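Local coordinates for protein putative pyrroline carboxylate reductase (Streptococcus pyogenes, PDB 2AHR) that probably catalyses the NAD(P)H-dependent reduction of 1-pyrroline-5-carboxylate to L-proline, the last step of proline biosynthesis, at residues E[15-20]-E[113-118]; E[27-32]-E[46-51]. All blocks are in the same frame, centred on the assembly; numbering follows the deposited sequence.

Interaction 1. Residues E[15-20]-E[113-118]. With NAP (NADP nicotinamide-adenine-dinucleotide phosphate), chain S.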
loop_
_atom_site.group_PDB
_atom_site.type_symbol
_atom_site.label_atom_id
_atom_site.label_comp_id
_atom_site.label_asym_id
_atom_site.label_seq_id
_atom_site.Cartn_x
_atom_site.Cartn_y
_atom_site.Cartn_z
ATOM N N ALA E 15 -31.065 -6.242 26.222
ATOM C CA ALA E 15 -32.347 -6.345 26.940
ATOM C C ALA E 15 -32.241 -5.905 28.409
ATOM O O ALA E 15 -33.138 -5.221 28.923
ATOM C CB ALA E 15 -32.926 -7.747 26.825
ATOM N N SER E 16 -31.151 -6.280 29.080
ATOM C CA SER E 16 -30.907 -5.797 30.446
ATOM C C SER E 16 -30.916 -4.265 30.503
ATOM O O SER E 16 -31.567 -3.682 31.369
ATOM C CB SER E 16 -29.590 -6.338 31.017
ATOM O OG SER E 16 -29.577 -7.762 31.017
ATOM N N ALA E 17 -30.204 -3.623 29.578
ATOM C CA ALA E 17 -30.217 -2.159 29.473
ATOM C C ALA E 17 -31.623 -1.542 29.377
ATOM O O ALA E 17 -31.894 -0.562 30.059
ATOM C CB ALA E 17 -29.331 -1.689 28.312
ATOM N N ILE E 18 -32.525 -2.096 28.564
ATOM C CA ILE E 18 -33.863 -1.486 28.446
ATOM C C ILE E 18 -34.806 -1.757 29.640
ATOM O O ILE E 18 -35.806 -1.062 29.801
ATOM C CB ILE E 18 -34.592 -1.794 27.105
ATOM C CG1 ILE E 18 -35.192 -3.188 27.104
ATOM C CG2 ILE E 18 -33.685 -1.545 25.876
ATOM C CD1 ILE E 18 -36.340 -3.306 26.158
ATOM N N ILE E 19 -34.485 -2.763 30.457
ATOM C CA ILE E 19 -35.278 -3.082 31.653
ATOM C C ILE E 19 -35.352 -1.887 32.599
ATOM O O ILE E 19 -36.434 -1.490 33.018
ATOM C CB ILE E 19 -34.742 -4.328 32.412
ATOM C CG1 ILE E 19 -34.958 -5.610 31.597
ATOM C CG2 ILE E 19 -35.422 -4.475 33.773
ATOM C CD1 ILE E 19 -36.343 -5.786 31.075
ATOM N N LYS E 20 -34.199 -1.295 32.898
ATOM C CA LYS E 20 -34.139 -0.109 33.747
ATOM C C LYS E 20 -35.175 0.960 33.350
ATOM O O LYS E 20 -35.908 1.444 34.204
ATOM C CB LYS E 20 -32.726 0.477 33.756
ATOM C CG LYS E 20 -32.534 1.575 34.800
ATOM C CD LYS E 20 -31.436 2.554 34.409
ATOM C CE LYS E 20 -31.496 3.799 35.277
ATOM N NZ LYS E 20 -30.416 4.774 34.905
ATOM N N PRO E 113 -32.451 -0.118 19.265
ATOM C CA PRO E 113 -31.892 0.608 20.403
ATOM C C PRO E 113 -30.365 0.563 20.446
ATOM O O PRO E 113 -29.734 -0.084 19.600
ATOM C CB PRO E 113 -32.485 -0.141 21.611
ATOM C CG PRO E 113 -32.565 -1.592 21.127
ATOM C CD PRO E 113 -32.768 -1.521 19.605
ATOM N N ASN E 114 -29.774 1.251 21.419
ATOM C CA ASN E 114 -28.341 1.138 21.653
ATOM C C ASN E 114 -28.024 1.066 23.151
ATOM O O ASN E 114 -28.930 1.162 23.990
ATOM C CB ASN E 114 -27.546 2.223 20.901
ATOM C CG ASN E 114 -27.825 3.632 21.412
ATOM O OD1 ASN E 114 -28.077 3.842 22.605
ATOM N ND2 ASN E 114 -27.768 4.601 20.515
HETATM N N MSE E 115 -26.754 0.881 23.494
HETATM C CA MSE E 115 -26.380 0.586 24.879
HETATM C C MSE E 115 -26.580 1.825 25.790
HETATM O O MSE E 115 -26.565 1.706 27.014
HETATM C CB MSE E 115 -24.946 0.043 24.924
HETATM C CG MSE E 115 -24.489 -0.616 26.247
HETATM SE SE MSE E 115 -25.368 -2.097 26.824
HETATM C CE MSE E 115 -25.535 -3.100 25.390
ATOM N N ASN E 116 -26.809 2.994 25.185
ATOM C CA ASN E 116 -27.115 4.213 25.943
ATOM C C ASN E 116 -28.490 4.177 26.631
ATOM O O ASN E 116 -28.829 5.064 27.418
ATOM C CB ASN E 116 -26.969 5.452 25.059
ATOM C CG ASN E 116 -25.577 5.573 24.465
ATOM O OD1 ASN E 116 -25.393 6.005 23.305
ATOM N ND2 ASN E 116 -24.589 5.170 25.246
ATOM N N ALA E 117 -29.273 3.149 26.313
ATOM C CA ALA E 117 -30.436 2.790 27.122
ATOM C C ALA E 117 -30.066 2.719 28.599
ATOM O O ALA E 117 -30.887 3.056 29.454
ATOM C CB ALA E 117 -31.034 1.463 26.652
ATOM N N GLN E 118 -28.823 2.309 28.890
ATOM C CA GLN E 118 -28.319 2.201 30.263
ATOM C C GLN E 118 -28.456 3.498 31.038
ATOM O O GLN E 118 -28.553 3.472 32.265
ATOM C CB GLN E 118 -26.851 1.790 30.297
ATOM C CG GLN E 118 -26.597 0.330 30.016
ATOM C CD GLN E 118 -25.121 -0.026 30.094
ATOM O OE1 GLN E 118 -24.261 0.834 29.990
ATOM N NE2 GLN E 118 -24.829 -1.307 30.275
HETATM P PA NAP S . -26.136 -11.225 24.096
HETATM O O1A NAP S . -25.289 -12.359 23.635
HETATM O O2A NAP S . -25.396 -10.393 25.089
HETATM O O5B NAP S . -27.553 -11.713 24.705
HETATM C C5B NAP S . -28.280 -12.795 24.168
HETATM C C4B NAP S . -28.938 -13.531 25.332
HETATM O O4B NAP S . -29.918 -14.454 24.888
HETATM C C3B NAP S . -27.908 -14.303 26.153
HETATM O O3B NAP S . -27.944 -13.813 27.476
HETATM C C2B NAP S . -28.335 -15.761 26.076
HETATM O O2B NAP S . -28.303 -16.455 27.314
HETATM C C1B NAP S . -29.794 -15.640 25.659
HETATM N N9A NAP S . -30.273 -16.877 24.995
HETATM C C8A NAP S . -29.534 -17.791 24.277
HETATM N N7A NAP S . -30.362 -18.782 23.864
HETATM C C5A NAP S . -31.617 -18.520 24.310
HETATM C C6A NAP S . -32.823 -19.211 24.187
HETATM N N6A NAP S . -32.775 -20.535 24.044
HETATM N N1A NAP S . -33.957 -18.677 24.766
HETATM C C2A NAP S . -33.896 -17.493 25.480
HETATM N N3A NAP S . -32.695 -16.826 25.606
HETATM C C4A NAP S . -31.572 -17.328 25.030
HETATM O O3 NAP S . -26.633 -10.367 22.812
HETATM P PN NAP S . -27.046 -8.801 22.871
HETATM O O1N NAP S . -25.816 -8.014 22.563
HETATM O O2N NAP S . -27.816 -8.481 24.103
HETATM O O5D NAP S . -28.034 -8.698 21.596
HETATM C C5D NAP S . -29.376 -9.124 21.664
HETATM C C4D NAP S . -30.185 -8.481 20.540
HETATM O O4D NAP S . -30.113 -7.069 20.589
HETATM C C3D NAP S . -29.671 -8.905 19.169
HETATM O O3D NAP S . -30.781 -9.323 18.412
HETATM C C2D NAP S . -29.029 -7.670 18.551
HETATM O O2D NAP S . -29.246 -7.649 17.145
HETATM C C1D NAP S . -29.715 -6.527 19.330
HETATM N N1N NAP S . -28.903 -5.308 19.587
HETATM C C2N NAP S . -27.764 -5.353 20.365
HETATM C C3N NAP S . -27.036 -4.186 20.618
HETATM C C7N NAP S . -25.868 -4.184 21.559
HETATM O O7N NAP S . -25.248 -2.941 21.801
HETATM N N7N NAP S . -25.452 -5.317 22.140
HETATM C C4N NAP S . -27.473 -2.969 20.080
HETATM C C5N NAP S . -28.624 -2.924 19.307
HETATM C C6N NAP S . -29.330 -4.106 19.072
HETATM P P2B NAP S . -26.953 -16.989 28.030
HETATM O O1X NAP S . -27.367 -17.871 29.195
HETATM O O2X NAP S . -26.154 -17.813 27.047
HETATM O O3X NAP S . -26.119 -15.822 28.531
HETATM O O HOH W 1 -32.913 1.625 30.567
#
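A single water molecule, rather than a direct backbone bond, bridges the two main chains: it donates both its hydrogens, one to Ala17 O at 2.5 Å and the other to Ala117 O at 2.7 Å. Neither carbonyl oxygen can donate to the other, so the water serves as their common donor. The setting is the Rossmann fold, where helix 13-22, the helix that follows the first strand and the glycine-rich turn, meets the 3-10 segment that begins at Met115 after strand 108-112. Ala17 is the centre of the contact. Its methyl group is directed at the turn and is received by three residues: CB lies 3.9 Å from Ala117 CB and 3.8 Å from Gln118 CG, with the selenium of Met115, a selenomethionine here, a little farther off. With just a methyl on Ala17, the helix comes close to the loop: the CA atoms of Ala17 and Gln118 are 4.8 Å apart. Ile18 adds its CG2 branch, which stands beside its own backbone N and reaches the methyl of Ala117; Phe147 also packs on both residues. At the outer border the extended chain of Lys20 reaches out to Gln118, and NZ makes a weak hydrogen bond to Gln118 O. The loop is shaped from within by an Asx turn, in which Asn114 OD1 accepts from the Asn116 amide, the donor lying above the carbonyl plane. Ile222 of the second subunit packs on Met115. The same loop borders the bound NADP: Pro113 O comes to 3.1 Å from C5N of the nicotinamide ring, while Met115, bent at chi2 and chi3 (62° and 45°), sets its methyl CE 3.6 Å from the carboxamide oxygen O7N.

Interaction 2. Residues E[27-32]-E[46-51]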
loop_
_atom_site.group_PDB
_atom_site.type_symbol
_atom_site.label_atom_id
_atom_site.label_comp_id
_atom_site.label_asym_id
_atom_site.label_seq_id
_atom_site.Cartn_x
_atom_site.Cartn_y
_atom_site.Cartn_z
ATOM N N HIS E 27 -45.935 -0.491 33.923
ATOM C CA HIS E 27 -46.163 -1.854 33.449
ATOM C C HIS E 27 -45.511 -2.931 34.293
ATOM O O HIS E 27 -44.557 -2.690 35.014
ATOM C CB HIS E 27 -45.753 -1.984 31.974
ATOM C CG HIS E 27 -46.279 -0.879 31.123
ATOM N ND1 HIS E 27 -47.618 -0.738 30.834
ATOM C CD2 HIS E 27 -45.656 0.163 30.528
ATOM C CE1 HIS E 27 -47.796 0.334 30.087
ATOM N NE2 HIS E 27 -46.619 0.898 29.885
ATOM N N GLU E 28 -46.049 -4.132 34.168
ATOM C CA GLU E 28 -45.585 -5.279 34.908
ATOM C C GLU E 28 -44.619 -6.051 34.031
ATOM O O GLU E 28 -44.874 -6.244 32.843
ATOM C CB GLU E 28 -46.797 -6.143 35.234
ATOM C CG GLU E 28 -46.608 -7.139 36.340
ATOM C CD GLU E 28 -47.927 -7.747 36.772
ATOM O OE1 GLU E 28 -48.990 -7.117 36.545
ATOM O OE2 GLU E 28 -47.901 -8.863 37.332
ATOM N N LEU E 29 -43.516 -6.506 34.605
ATOM C CA LEU E 29 -42.497 -7.167 33.804
ATOM C C LEU E 29 -42.230 -8.597 34.240
ATOM O O LEU E 29 -42.256 -8.908 35.432
ATOM C CB LEU E 29 -41.194 -6.347 33.796
ATOM C CG LEU E 29 -41.330 -4.826 33.611
ATOM C CD1 LEU E 29 -40.002 -4.124 33.863
ATOM C CD2 LEU E 29 -41.910 -4.455 32.239
ATOM N N ILE E 30 -41.970 -9.460 33.260
ATOM C CA ILE E 30 -41.568 -10.842 33.513
ATOM C C ILE E 30 -40.575 -11.300 32.435
ATOM O O ILE E 30 -40.718 -10.945 31.257
ATOM C CB ILE E 30 -42.802 -11.798 33.656
ATOM C CG1 ILE E 30 -42.356 -13.249 33.920
ATOM C CG2 ILE E 30 -43.745 -11.671 32.442
ATOM C CD1 ILE E 30 -43.387 -14.124 34.713
ATOM N N ILE E 31 -39.561 -12.063 32.849
ATOM C CA ILE E 31 -38.477 -12.459 31.954
ATOM C C ILE E 31 -38.409 -13.972 31.738
ATOM O O ILE E 31 -39.095 -14.735 32.425
ATOM C CB ILE E 31 -37.101 -11.884 32.403
ATOM C CG1 ILE E 31 -36.709 -12.352 33.805
ATOM C CG2 ILE E 31 -37.117 -10.367 32.354
ATOM C CD1 ILE E 31 -35.938 -13.652 33.827
ATOM N N SER E 32 -37.588 -14.388 30.775
ATOM C CA SER E 32 -37.429 -15.790 30.419
ATOM C C SER E 32 -36.081 -16.000 29.702
ATOM O O SER E 32 -35.866 -15.479 28.602
ATOM C CB SER E 32 -38.607 -16.222 29.539
ATOM O OG SER E 32 -38.652 -17.625 29.387
ATOM N N LEU E 46 -31.841 -8.942 38.593
ATOM C CA LEU E 46 -32.670 -7.806 38.165
ATOM C C LEU E 46 -33.861 -7.513 39.068
ATOM O O LEU E 46 -34.556 -6.518 38.863
ATOM C CB LEU E 46 -33.173 -8.009 36.729
ATOM C CG LEU E 46 -32.193 -7.863 35.560
ATOM C CD1 LEU E 46 -32.912 -8.131 34.246
ATOM C CD2 LEU E 46 -31.545 -6.485 35.522
ATOM N N ALA E 47 -34.088 -8.387 40.050
ATOM C CA ALA E 47 -35.236 -8.316 40.976
ATOM C C ALA E 47 -36.600 -8.320 40.260
ATOM O O ALA E 47 -37.443 -7.440 40.477
ATOM C CB ALA E 47 -35.103 -7.120 41.946
ATOM N N LEU E 48 -36.806 -9.330 39.416
ATOM C CA LEU E 48 -38.027 -9.441 38.618
ATOM C C LEU E 48 -38.574 -10.862 38.607
ATOM O O LEU E 48 -37.823 -11.811 38.845
ATOM C CB LEU E 48 -37.769 -8.991 37.175
ATOM C CG LEU E 48 -37.549 -7.508 36.870
ATOM C CD1 LEU E 48 -37.012 -7.369 35.450
ATOM C CD2 LEU E 48 -38.821 -6.682 37.051
ATOM N N PRO E 49 -39.887 -11.016 38.326
ATOM C CA PRO E 49 -40.459 -12.351 38.142
ATOM C C PRO E 49 -39.834 -13.059 36.942
ATOM O O PRO E 49 -39.486 -12.403 35.952
ATOM C CB PRO E 49 -41.937 -12.065 37.856
ATOM C CG PRO E 49 -42.181 -10.690 38.388
ATOM C CD PRO E 49 -40.906 -9.959 38.176
ATOM N N TYR E 50 -39.677 -14.376 37.040
ATOM C CA TYR E 50 -39.240 -15.186 35.900
ATOM C C TYR E 50 -40.325 -16.197 35.541
ATOM O O TYR E 50 -41.161 -16.545 36.385
ATOM C CB TYR E 50 -37.911 -15.905 36.190
ATOM C CG TYR E 50 -38.002 -16.968 37.268
ATOM C CD1 TYR E 50 -37.786 -16.647 38.606
ATOM C CD2 TYR E 50 -38.310 -18.295 36.948
ATOM C CE1 TYR E 50 -37.875 -17.623 39.602
ATOM C CE2 TYR E 50 -38.399 -19.272 37.934
ATOM C CZ TYR E 50 -38.180 -18.931 39.259
ATOM O OH TYR E 50 -38.265 -19.889 40.245
ATOM N N ALA E 51 -40.302 -16.667 34.295
ATOM C CA ALA E 51 -41.245 -17.679 33.828
ATOM C C ALA E 51 -40.638 -19.085 33.796
ATOM O O ALA E 51 -39.423 -19.256 33.639
ATOM C CB ALA E 51 -41.800 -17.304 32.455
#
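Leaving helix 36-46 at Leu46, the chain turns through Ala47, which, with phi at 57°, closes the helix in a Schellman motif. Leu48 then directs its side chain at strand 28-32 and sets its two methyls against Leu29 and Ile31, two positions apart on the strand: CD2 rests on Leu29 CB at 4.0 Å, and CD1 faces the CG2 branch of Ile31. Pro49 lies against the strand backbone, its ring atoms CG and CD beside Leu29 O, with CD at 3.2 Å from that oxygen. Its own carbonyl accepts the amide of Ile31 at 3.1 Å between N and O, a fairly straight bond (163°) made in the carbonyl plane, and the CA of Ile30 adds a CH...O contact to the same oxygen. Here the segment forms a single beta bridge, Ile31 with Tyr50, on the edge of the Rossmann sheet; on the other side strand 5-9 pairs with Glu28 and Ile30 through Ile6 and Ile8, and Gly10 just beyond it bonds to Ser32. Tyr50 meets Ile31 obliquely, CB to CD1 at 3.8 Å, with chi1 of 60° placing Ile31 CG1 between its backbone N and carbonyl carbon. The phenol ring swings clear of the strand and packs on helix 36-46. Ile30, with CG1 anti to the backbone N, runs its CD1 alongside the peptide between Tyr50 and Ala51 and near Pro49 CB. Ala51 completes the bridge: its N donates to Ile31 O at 2.9 Å, nearly along the C=O axis, and its methyl lies 4.4 Å from Ser32 OG, which is hydrogen-bonded to ND1 of His54, a residue that binds NADP through its NE2.

Overall arrangement
From the N terminus the chain runs through strand 5-9 into helix 13-22, where interaction 1 opens, and next into strand 28-32, where interaction 2 opens. Interaction 2 closes first, after helix 36-46, so its short loop lies wholly within the long one; the two do not cross. The chain must pass through the further strands to 108-112 before residues 113-118 return to helix 13-22. One contact thus adds a bridge at the sheet edge, the other joins the first Rossmann helix to the turn beside the nicotinamide. Their centres are about 15 Å apart, yet they touch: Ile19 packs on Leu48, CG2 to CD1 at 3.7 Å, and on Leu46.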